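Local coordinates for E3 ubiquitin-protein ligase HERC2 (PDB 4L1M) that probably acts as an E3 ubiquitin ligase, here represented by its first RCC1-like domain, a seven-bladed beta-propeller, at residues A[305-314]-A[325-335]; A[315-326]-A[365-376]. All blocks are in the same frame, centred on the assembly; numbering follows the deposited sequence.

Contact 1. Residues A[305-314]-A[325-335]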
loop_
_atom_site.group_PDB
_atom_site.type_symbol
_atom_site.label_atom_id
_atom_site.label_comp_id
_atom_site.label_asym_id
_atom_site.label_seq_id
_atom_site.Cartn_x
_atom_site.Cartn_y
_atom_site.Cartn_z
ATOM N N LEU A 305 -15.673 3.726 -10.201
ATOM C CA LEU A 305 -15.114 2.780 -11.174
ATOM C C LEU A 305 -16.207 1.812 -11.654
ATOM O O LEU A 305 -16.488 0.801 -11.016
ATOM C CB LEU A 305 -13.935 2.060 -10.524
ATOM C CG LEU A 305 -12.983 1.277 -11.409
ATOM C CD1 LEU A 305 -12.438 2.133 -12.527
ATOM C CD2 LEU A 305 -11.831 0.753 -10.581
ATOM N N GLU A 306 -16.845 2.160 -12.773
ATOM C CA GLU A 306 -18.074 1.479 -13.228
ATOM C C GLU A 306 -17.844 -0.010 -13.526
ATOM O O GLU A 306 -18.710 -0.846 -13.263
ATOM C CB GLU A 306 -18.713 2.183 -14.452
ATOM C CG GLU A 306 -19.403 3.541 -14.179
ATOM C CD GLU A 306 -20.185 4.107 -15.381
ATOM N N GLY A 307 -16.664 -0.350 -14.027
ATOM C CA GLY A 307 -16.359 -1.750 -14.352
ATOM C C GLY A 307 -16.488 -2.754 -13.199
ATOM O O GLY A 307 -16.517 -3.946 -13.438
ATOM N N LEU A 308 -16.516 -2.261 -11.956
ATOM C CA LEU A 308 -16.664 -3.097 -10.764
ATOM C C LEU A 308 -18.035 -2.986 -10.072
ATOM O O LEU A 308 -18.287 -3.711 -9.117
ATOM C CB LEU A 308 -15.559 -2.773 -9.753
ATOM C CG LEU A 308 -14.112 -2.963 -10.222
ATOM C CD1 LEU A 308 -13.114 -2.525 -9.149
ATOM C CD2 LEU A 308 -13.818 -4.399 -10.625
ATOM N N GLN A 309 -18.902 -2.080 -10.525
ATOM C CA GLN A 309 -20.278 -2.055 -10.021
ATOM C C GLN A 309 -20.881 -3.442 -10.222
ATOM O O GLN A 309 -20.589 -4.111 -11.209
ATOM C CB GLN A 309 -21.133 -1.003 -10.739
ATOM N N GLY A 310 -21.693 -3.875 -9.269
ATOM C CA GLY A 310 -22.202 -5.239 -9.257
ATOM C C GLY A 310 -21.358 -6.162 -8.394
ATOM O O GLY A 310 -21.872 -7.118 -7.824
ATOM N N LYS A 311 -20.067 -5.881 -8.293
ATOM C CA LYS A 311 -19.193 -6.672 -7.455
ATOM C C LYS A 311 -18.976 -5.934 -6.149
ATOM O O LYS A 311 -18.932 -4.717 -6.109
ATOM C CB LYS A 311 -17.867 -6.945 -8.163
ATOM C CG LYS A 311 -18.032 -7.570 -9.552
ATOM C CD LYS A 311 -18.600 -8.989 -9.496
ATOM C CE LYS A 311 -18.964 -9.516 -10.890
ATOM N NZ LYS A 311 -17.900 -10.302 -11.579
ATOM N N LYS A 312 -18.870 -6.694 -5.072
ATOM C CA LYS A 312 -18.578 -6.144 -3.763
ATOM C C LYS A 312 -17.075 -6.308 -3.473
ATOM O O LYS A 312 -16.615 -7.376 -3.110
ATOM C CB LYS A 312 -19.421 -6.853 -2.695
ATOM C CG LYS A 312 -19.588 -6.002 -1.456
ATOM C CD LYS A 312 -19.470 -6.768 -0.163
ATOM C CE LYS A 312 -18.828 -5.895 0.917
ATOM N NZ LYS A 312 -19.137 -6.423 2.276
ATOM N N VAL A 313 -16.323 -5.239 -3.641
ATOM C CA VAL A 313 -14.876 -5.297 -3.502
ATOM C C VAL A 313 -14.484 -5.196 -2.035
ATOM O O VAL A 313 -14.989 -4.328 -1.310
ATOM C CB VAL A 313 -14.217 -4.159 -4.285
ATOM C CG1 VAL A 313 -12.719 -4.163 -4.073
ATOM C CG2 VAL A 313 -14.553 -4.284 -5.751
ATOM N N ILE A 314 -13.597 -6.090 -1.596
ATOM C CA ILE A 314 -13.154 -6.106 -0.191
ATOM C C ILE A 314 -11.713 -5.660 -0.010
ATOM O O ILE A 314 -11.315 -5.359 1.100
ATOM C CB ILE A 314 -13.379 -7.485 0.494
ATOM C CG1 ILE A 314 -12.444 -8.577 -0.074
ATOM C CG2 ILE A 314 -14.850 -7.887 0.386
ATOM C CD1 ILE A 314 -12.576 -9.903 0.635
ATOM N N ALA A 325 -8.072 -5.881 -7.593
ATOM C CA ALA A 325 -9.185 -5.807 -6.661
ATOM C C ALA A 325 -9.723 -7.192 -6.336
ATOM O O ALA A 325 -9.949 -8.010 -7.237
ATOM C CB ALA A 325 -10.279 -4.957 -7.237
ATOM N N LEU A 326 -9.885 -7.467 -5.050
ATOM C CA LEU A 326 -10.436 -8.737 -4.593
ATOM C C LEU A 326 -11.897 -8.531 -4.179
ATOM O O LEU A 326 -12.213 -7.571 -3.468
ATOM C CB LEU A 326 -9.617 -9.236 -3.409
ATOM C CG LEU A 326 -10.061 -10.541 -2.743
ATOM C CD1 LEU A 326 -9.936 -11.704 -3.705
ATOM C CD2 LEU A 326 -9.196 -10.768 -1.510
ATOM N N THR A 327 -12.774 -9.410 -4.632
ATOM C CA THR A 327 -14.186 -9.323 -4.286
ATOM C C THR A 327 -14.558 -10.283 -3.164
ATOM O O THR A 327 -13.858 -11.275 -2.905
ATOM C CB THR A 327 -15.092 -9.638 -5.494
ATOM O OG1 THR A 327 -15.027 -11.032 -5.804
ATOM C CG2 THR A 327 -14.678 -8.831 -6.709
ATOM N N GLU A 328 -15.667 -9.969 -2.503
ATOM C CA GLU A 328 -16.279 -10.804 -1.448
ATOM C C GLU A 328 -16.410 -12.275 -1.862
ATOM O O GLU A 328 -16.111 -13.157 -1.085
ATOM C CB GLU A 328 -17.648 -10.204 -1.080
ATOM C CG GLU A 328 -18.589 -11.063 -0.249
ATOM C CD GLU A 328 -19.942 -10.372 -0.030
ATOM O OE1 GLU A 328 -20.431 -9.622 -0.908
ATOM O OE2 GLU A 328 -20.542 -10.594 1.030
ATOM N N ASP A 329 -16.809 -12.505 -3.112
ATOM C CA ASP A 329 -16.946 -13.856 -3.677
ATOM C C ASP A 329 -15.653 -14.358 -4.334
ATOM O O ASP A 329 -15.686 -15.241 -5.182
ATOM C CB ASP A 329 -18.109 -13.903 -4.691
ATOM C CG ASP A 329 -17.840 -13.053 -5.966
ATOM O OD1 ASP A 329 -17.607 -11.815 -5.862
ATOM O OD2 ASP A 329 -17.883 -13.635 -7.074
ATOM N N SER A 330 -14.520 -13.766 -3.961
ATOM C CA SER A 330 -13.198 -14.314 -4.262
ATOM C C SER A 330 -12.698 -14.163 -5.726
ATOM O O SER A 330 -11.762 -14.869 -6.135
ATOM C CB SER A 330 -13.150 -15.791 -3.828
ATOM O OG SER A 330 -11.808 -16.230 -3.722
ATOM N N GLU A 331 -13.318 -13.289 -6.513
ATOM C CA GLU A 331 -12.806 -12.985 -7.853
ATOM C C GLU A 331 -11.682 -11.972 -7.728
ATOM O O GLU A 331 -11.726 -11.098 -6.860
ATOM C CB GLU A 331 -13.889 -12.381 -8.755
ATOM C CG GLU A 331 -15.042 -13.290 -9.114
ATOM C CD GLU A 331 -16.093 -12.614 -9.987
ATOM O OE1 GLU A 331 -16.818 -13.315 -10.707
ATOM O OE2 GLU A 331 -16.210 -11.384 -9.967
ATOM N N VAL A 332 -10.701 -12.060 -8.616
ATOM C CA VAL A 332 -9.603 -11.094 -8.640
ATOM C C VAL A 332 -9.597 -10.337 -9.966
ATOM O O VAL A 332 -9.316 -10.909 -11.016
ATOM C CB VAL A 332 -8.244 -11.794 -8.441
ATOM C CG1 VAL A 332 -7.126 -10.772 -8.317
ATOM C CG2 VAL A 332 -8.290 -12.689 -7.207
ATOM N N HIS A 333 -9.901 -9.043 -9.908
ATOM C CA HIS A 333 -9.970 -8.172 -11.099
ATOM C C HIS A 333 -8.697 -7.350 -11.203
ATOM O O HIS A 333 -8.074 -7.030 -10.201
ATOM C CB HIS A 333 -11.157 -7.241 -10.962
ATOM C CG HIS A 333 -12.479 -7.946 -11.005
ATOM N ND1 HIS A 333 -13.403 -7.724 -12.004
ATOM C CD2 HIS A 333 -13.034 -8.869 -10.179
ATOM C CE1 HIS A 333 -14.463 -8.484 -11.799
ATOM N NE2 HIS A 333 -14.266 -9.192 -10.699
ATOM N N SER A 334 -8.309 -6.996 -12.413
ATOM C CA SER A 334 -7.165 -6.100 -12.584
ATOM C C SER A 334 -7.395 -5.123 -13.728
ATOM O O SER A 334 -8.245 -5.341 -14.577
ATOM C CB SER A 334 -5.899 -6.900 -12.851
ATOM O OG SER A 334 -5.869 -7.372 -14.189
ATOM N N TRP A 335 -6.614 -4.057 -13.742
ATOM C CA TRP A 335 -6.628 -3.070 -14.834
ATOM C C TRP A 335 -5.357 -2.245 -14.790
ATOM O O TRP A 335 -4.631 -2.257 -13.793
ATOM C CB TRP A 335 -7.846 -2.130 -14.725
ATOM C CG TRP A 335 -7.775 -1.215 -13.558
ATOM C CD1 TRP A 335 -7.249 0.013 -13.541
ATOM C CD2 TRP A 335 -8.252 -1.471 -12.239
ATOM N NE1 TRP A 335 -7.371 0.571 -12.295
ATOM C CE2 TRP A 335 -7.991 -0.332 -11.476
ATOM C CE3 TRP A 335 -8.904 -2.548 -11.634
ATOM C CZ2 TRP A 335 -8.336 -0.233 -10.132
ATOM C CZ3 TRP A 335 -9.247 -2.446 -10.291
ATOM C CH2 TRP A 335 -8.948 -1.296 -9.555
#
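One blade of the RCC1-like beta-propeller is built here: the chain comes in through 305-314, and strand 313-318 pairs with 322-327, which in turn pairs with 332-335. Val-313 and Thr-327 form a non-hydrogen-bonded antiparallel pair. Two backbone bonds flank it: Ile-314 N donates to Leu-326 O and Glu-328 N to Lys-312 O, each at 2.8 Å. Beside this pairing the CG1-CD1 branch of Ile-314 lies obliquely against Leu-326 CG and CD2, and CG2 against Glu-328. The Lys-312 chain runs past the carboxylate of Glu-328, but their charged ends stay beyond salt-bridge distance.

The side chains of Leu-305 and Leu-308, at the two ends of the 3-10 turn, pack against Trp-335 and His-333. Leu-305 CD2 sits over one face of the Trp-335 indole, 3.9 Å from the centroid of the six-membered ring. Leu-308 divides its methyls: CD1 lies 4.0 Å from Trp-335 CZ3, while CD2 is 3.6 Å from His-333 ND1. The Trp-335 indole N-H is bonded to Arg-290 O.

The turn 327-330 is tied internally, because Thr-327 OG1 accepts from Glu-331 N and donates to Asp-329 OD1. The Lys-311 chain bends at chi2 (-67°) and again at chi4 (93°), and its ammonium group meets Glu-331. There OE2 accepts twice. Its syn lone pair takes Lys-311 NZ at 2.6 Å in a salt bridge. His-333 NE2 reaches Glu-331 OE2 at 3.0 Å, in the imidazole plane but from above the carboxylate plane.

Contact 2. Residues A[315-326]-A[365-376]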
loop_
_atom_site.group_PDB
_atom_site.type_symbol
_atom_site.label_atom_id
_atom_site.label_comp_id
_atom_site.label_asym_id
_atom_site.label_seq_id
_atom_site.Cartn_x
_atom_site.Cartn_y
_atom_site.Cartn_z
ATOM N N ASP A 315 -10.932 -5.634 -1.080
ATOM C CA ASP A 315 -9.604 -5.021 -1.031
ATOM C C ASP A 315 -9.138 -4.612 -2.430
ATOM O O ASP A 315 -9.553 -5.183 -3.444
ATOM C CB ASP A 315 -8.561 -5.974 -0.394
ATOM C CG ASP A 315 -7.192 -5.282 -0.102
ATOM O OD1 ASP A 315 -7.118 -4.053 0.089
ATOM O OD2 ASP A 315 -6.178 -5.981 -0.074
ATOM N N VAL A 316 -8.295 -3.597 -2.461
ATOM C CA VAL A 316 -7.665 -3.125 -3.680
ATOM C C VAL A 316 -6.190 -2.982 -3.394
ATOM O O VAL A 316 -5.816 -2.515 -2.344
ATOM C CB VAL A 316 -8.201 -1.735 -4.112
ATOM C CG1 VAL A 316 -7.340 -1.159 -5.232
ATOM C CG2 VAL A 316 -9.648 -1.838 -4.561
ATOM N N ALA A 317 -5.362 -3.384 -4.349
ATOM C CA ALA A 317 -3.906 -3.268 -4.221
ATOM C C ALA A 317 -3.420 -2.480 -5.431
ATOM O O ALA A 317 -3.670 -2.864 -6.561
ATOM C CB ALA A 317 -3.279 -4.633 -4.170
ATOM N N ALA A 318 -2.775 -1.355 -5.169
ATOM C CA ALA A 318 -2.318 -0.454 -6.214
ATOM C C ALA A 318 -0.828 -0.585 -6.343
ATOM O O ALA A 318 -0.127 -0.304 -5.411
ATOM C CB ALA A 318 -2.682 0.978 -5.863
ATOM N N GLY A 319 -0.357 -1.050 -7.496
ATOM C CA GLY A 319 1.057 -1.029 -7.835
ATOM C C GLY A 319 1.375 0.360 -8.338
ATOM O O GLY A 319 0.620 1.281 -8.083
ATOM N N SER A 320 2.476 0.531 -9.057
ATOM C CA SER A 320 2.824 1.858 -9.593
ATOM C C SER A 320 1.789 2.333 -10.606
ATOM O O SER A 320 1.189 3.398 -10.432
ATOM C CB SER A 320 4.187 1.819 -10.238
ATOM O OG SER A 320 5.146 1.492 -9.259
ATOM N N THR A 321 1.558 1.535 -11.644
ATOM C CA THR A 321 0.628 1.888 -12.699
ATOM C C THR A 321 -0.403 0.787 -13.030
ATOM O O THR A 321 -0.984 0.802 -14.106
ATOM C CB THR A 321 1.393 2.276 -13.970
ATOM O OG1 THR A 321 2.173 1.178 -14.414
ATOM C CG2 THR A 321 2.313 3.457 -13.706
ATOM N N HIS A 322 -0.623 -0.154 -12.103
ATOM C CA HIS A 322 -1.649 -1.188 -12.263
ATOM C C HIS A 322 -2.246 -1.539 -10.911
ATOM O O HIS A 322 -1.666 -1.210 -9.888
ATOM C CB HIS A 322 -1.095 -2.430 -12.940
ATOM C CG HIS A 322 -0.351 -3.356 -12.029
ATOM N ND1 HIS A 322 0.934 -3.111 -11.608
ATOM C CD2 HIS A 322 -0.689 -4.559 -11.507
ATOM C CE1 HIS A 322 1.352 -4.104 -10.848
ATOM N NE2 HIS A 322 0.388 -5.002 -10.776
ATOM N N CYS A 323 -3.419 -2.163 -10.911
ATOM C CA CYS A 323 -4.126 -2.478 -9.673
ATOM C C CYS A 323 -4.758 -3.834 -9.733
ATOM O O CYS A 323 -5.042 -4.332 -10.809
ATOM C CB CYS A 323 -5.265 -1.505 -9.433
ATOM S SG CYS A 323 -4.777 0.186 -9.180
ATOM N N LEU A 324 -4.976 -4.401 -8.550
ATOM C CA LEU A 324 -5.799 -5.578 -8.355
ATOM C C LEU A 324 -6.933 -5.225 -7.398
ATOM O O LEU A 324 -6.767 -4.385 -6.516
ATOM C CB LEU A 324 -5.022 -6.728 -7.730
ATOM C CG LEU A 324 -3.813 -7.348 -8.429
ATOM C CD1 LEU A 324 -3.554 -8.748 -7.892
ATOM C CD2 LEU A 324 -3.978 -7.403 -9.937
ATOM N N ALA A 325 -8.072 -5.881 -7.593
ATOM C CA ALA A 325 -9.185 -5.807 -6.661
ATOM C C ALA A 325 -9.723 -7.192 -6.336
ATOM O O ALA A 325 -9.949 -8.010 -7.237
ATOM C CB ALA A 325 -10.279 -4.957 -7.237
ATOM N N LEU A 326 -9.885 -7.467 -5.050
ATOM C CA LEU A 326 -10.436 -8.737 -4.593
ATOM C C LEU A 326 -11.897 -8.531 -4.179
ATOM O O LEU A 326 -12.213 -7.571 -3.468
ATOM C CB LEU A 326 -9.617 -9.236 -3.409
ATOM C CG LEU A 326 -10.061 -10.541 -2.743
ATOM C CD1 LEU A 326 -9.936 -11.704 -3.705
ATOM C CD2 LEU A 326 -9.196 -10.768 -1.510
ATOM N N ILE A 365 -9.018 -17.012 -2.921
ATOM C CA ILE A 365 -8.002 -16.004 -2.646
ATOM C C ILE A 365 -8.493 -15.101 -1.525
ATOM O O ILE A 365 -9.664 -14.709 -1.502
ATOM C CB ILE A 365 -7.727 -15.094 -3.863
ATOM C CG1 ILE A 365 -7.238 -15.907 -5.057
ATOM C CG2 ILE A 365 -6.719 -13.990 -3.514
ATOM C CD1 ILE A 365 -6.022 -16.750 -4.799
ATOM N N VAL A 366 -7.583 -14.767 -0.613
ATOM C CA VAL A 366 -7.884 -13.868 0.494
ATOM C C VAL A 366 -6.961 -12.674 0.549
ATOM O O VAL A 366 -7.254 -11.712 1.249
ATOM C CB VAL A 366 -7.850 -14.609 1.856
ATOM C CG1 VAL A 366 -8.808 -15.794 1.832
ATOM C CG2 VAL A 366 -6.439 -15.086 2.215
ATOM N N GLY A 367 -5.855 -12.708 -0.185
ATOM C CA GLY A 367 -4.930 -11.572 -0.182
ATOM C C GLY A 367 -4.388 -11.261 -1.552
ATOM O O GLY A 367 -4.232 -12.155 -2.393
ATOM N N ILE A 368 -4.123 -9.979 -1.780
ATOM C CA ILE A 368 -3.508 -9.522 -3.025
ATOM C C ILE A 368 -2.455 -8.486 -2.728
ATOM O O ILE A 368 -2.509 -7.832 -1.700
ATOM C CB ILE A 368 -4.549 -8.924 -3.974
ATOM C CG1 ILE A 368 -5.470 -7.955 -3.210
ATOM C CG2 ILE A 368 -5.345 -10.046 -4.630
ATOM C CD1 ILE A 368 -6.399 -7.149 -4.099
ATOM N N ALA A 369 -1.506 -8.315 -3.634
ATOM C CA ALA A 369 -0.452 -7.305 -3.462
ATOM C C ALA A 369 0.176 -6.974 -4.800
ATOM O O ALA A 369 0.265 -7.855 -5.647
ATOM C CB ALA A 369 0.610 -7.811 -2.509
ATOM N N CYS A 370 0.621 -5.718 -4.983
ATOM C CA CYS A 370 1.287 -5.293 -6.239
ATOM C C CYS A 370 2.634 -4.622 -6.025
ATOM O O CYS A 370 2.765 -3.762 -5.191
ATOM C CB CYS A 370 0.402 -4.313 -7.003
ATOM S SG CYS A 370 -1.204 -4.982 -7.452
ATOM N N GLY A 371 3.619 -5.012 -6.819
ATOM C CA GLY A 371 4.874 -4.281 -6.932
ATOM C C GLY A 371 4.793 -3.335 -8.120
ATOM O O GLY A 371 3.704 -3.089 -8.666
ATOM N N PRO A 372 5.931 -2.786 -8.528
ATOM C CA PRO A 372 5.917 -1.905 -9.686
ATOM C C PRO A 372 5.633 -2.625 -11.020
ATOM O O PRO A 372 5.089 -2.026 -11.926
ATOM C CB PRO A 372 7.323 -1.311 -9.671
ATOM C CG PRO A 372 8.155 -2.346 -9.014
ATOM C CD PRO A 372 7.280 -2.942 -7.965
ATOM N N ALA A 373 6.023 -3.882 -11.147
ATOM C CA ALA A 373 5.744 -4.647 -12.377
ATOM C C ALA A 373 5.296 -6.077 -12.046
ATOM O O ALA A 373 5.502 -7.010 -12.831
ATOM C CB ALA A 373 6.977 -4.653 -13.252
ATOM N N GLN A 374 4.710 -6.241 -10.855
ATOM C CA GLN A 374 4.433 -7.557 -10.278
ATOM C C GLN A 374 3.099 -7.573 -9.573
ATOM O O GLN A 374 2.626 -6.546 -9.099
ATOM C CB GLN A 374 5.490 -7.929 -9.244
ATOM C CG GLN A 374 6.896 -8.049 -9.789
ATOM C CD GLN A 374 7.643 -6.737 -9.851
ATOM O OE1 GLN A 374 7.198 -5.714 -9.318
ATOM N NE2 GLN A 374 8.783 -6.754 -10.539
ATOM N N SER A 375 2.496 -8.758 -9.513
ATOM C CA SER A 375 1.239 -8.953 -8.814
ATOM C C SER A 375 1.253 -10.294 -8.142
ATOM O O SER A 375 1.767 -11.269 -8.690
ATOM C CB SER A 375 0.055 -8.869 -9.789
ATOM O OG SER A 375 0.218 -7.823 -10.742
ATOM N N PHE A 376 0.709 -10.341 -6.939
ATOM C CA PHE A 376 0.610 -11.581 -6.174
ATOM C C PHE A 376 -0.788 -11.756 -5.607
ATOM O O PHE A 376 -1.477 -10.783 -5.311
ATOM C CB PHE A 376 1.583 -11.573 -5.014
ATOM C CG PHE A 376 3.015 -11.417 -5.416
ATOM C CD1 PHE A 376 3.801 -12.525 -5.676
ATOM C CD2 PHE A 376 3.589 -10.151 -5.515
ATOM C CE1 PHE A 376 5.136 -12.386 -6.032
ATOM C CE2 PHE A 376 4.922 -10.009 -5.871
ATOM C CZ PHE A 376 5.696 -11.133 -6.128
#
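Asp-315 lies alongside Ile-368, its OD2 3.8 Å from Ile-368 CG1; OD1 forms a salt bridge with Arg-265. Ala-317 follows on the same face and puts CB against Ile-368 CD1 and Cys-370 SG. At Gly-319 the backbone passes close to Cys-370, with Gly-319 N 3.4 Å from Cys-370 CB. Ser-320 packs OG on Pro-372 CA and CB, and that hydroxyl is hydrogen-bonded to Asp-105.

His-322 carries the polar link. Its CG stands between the backbone N and the carbonyl carbon (chi1 81°), and the ring points its NE2-CE1 edge at residues 371-375. NE2 and Ser-375 OG share a hydrogen bond of 2.8 Å, and Gln-374 O lies at the ring edge, in plane. Cys-370 SG sits obliquely to the same ring.

Leu-324 places CG 3.7 Å from Cys-370 SG and CB 3.9 Å from Ile-368 CD1. Leu-326 spreads its two methyls over residues 365 and 366: CD1 meets Ile-365 O and CG2, and CD2 is 3.5 Å from Val-366 O. With CG1 of Ile-368 likewise placed (chi1 46°), CD1 runs in among Ala-317, Leu-324 and Leu-326. No backbone hydrogen bond joins 315-326 to 365-376. They pack face to face through side chains, as do adjacent beta-propeller blades.

In the fold
Contact 1 lies within one blade and contact 2 joins that blade to the next. Both use strands 313-318 and 322-327 and share Ala-325 and Leu-326. Contact 1 is centred about 18 Å from the centre of the chain, contact 2 about 9 Å. Both are largely buried, though contact 1 carries exposed or partly exposed charges at Lys-311, Lys-312 and Glu-328. Backbone bonds and a salt bridge mark contact 1; contact 2 relies on small and branched apolar side chains, with one histidine-serine bond. Leu-326 serves both: its carbonyl and side chain meet Ile-314 within the blade, while CD1 and CD2 also reach the neighbouring one. Trp-335 O, 3.1 Å from Cys-323 N, probably accepts a hydrogen bond.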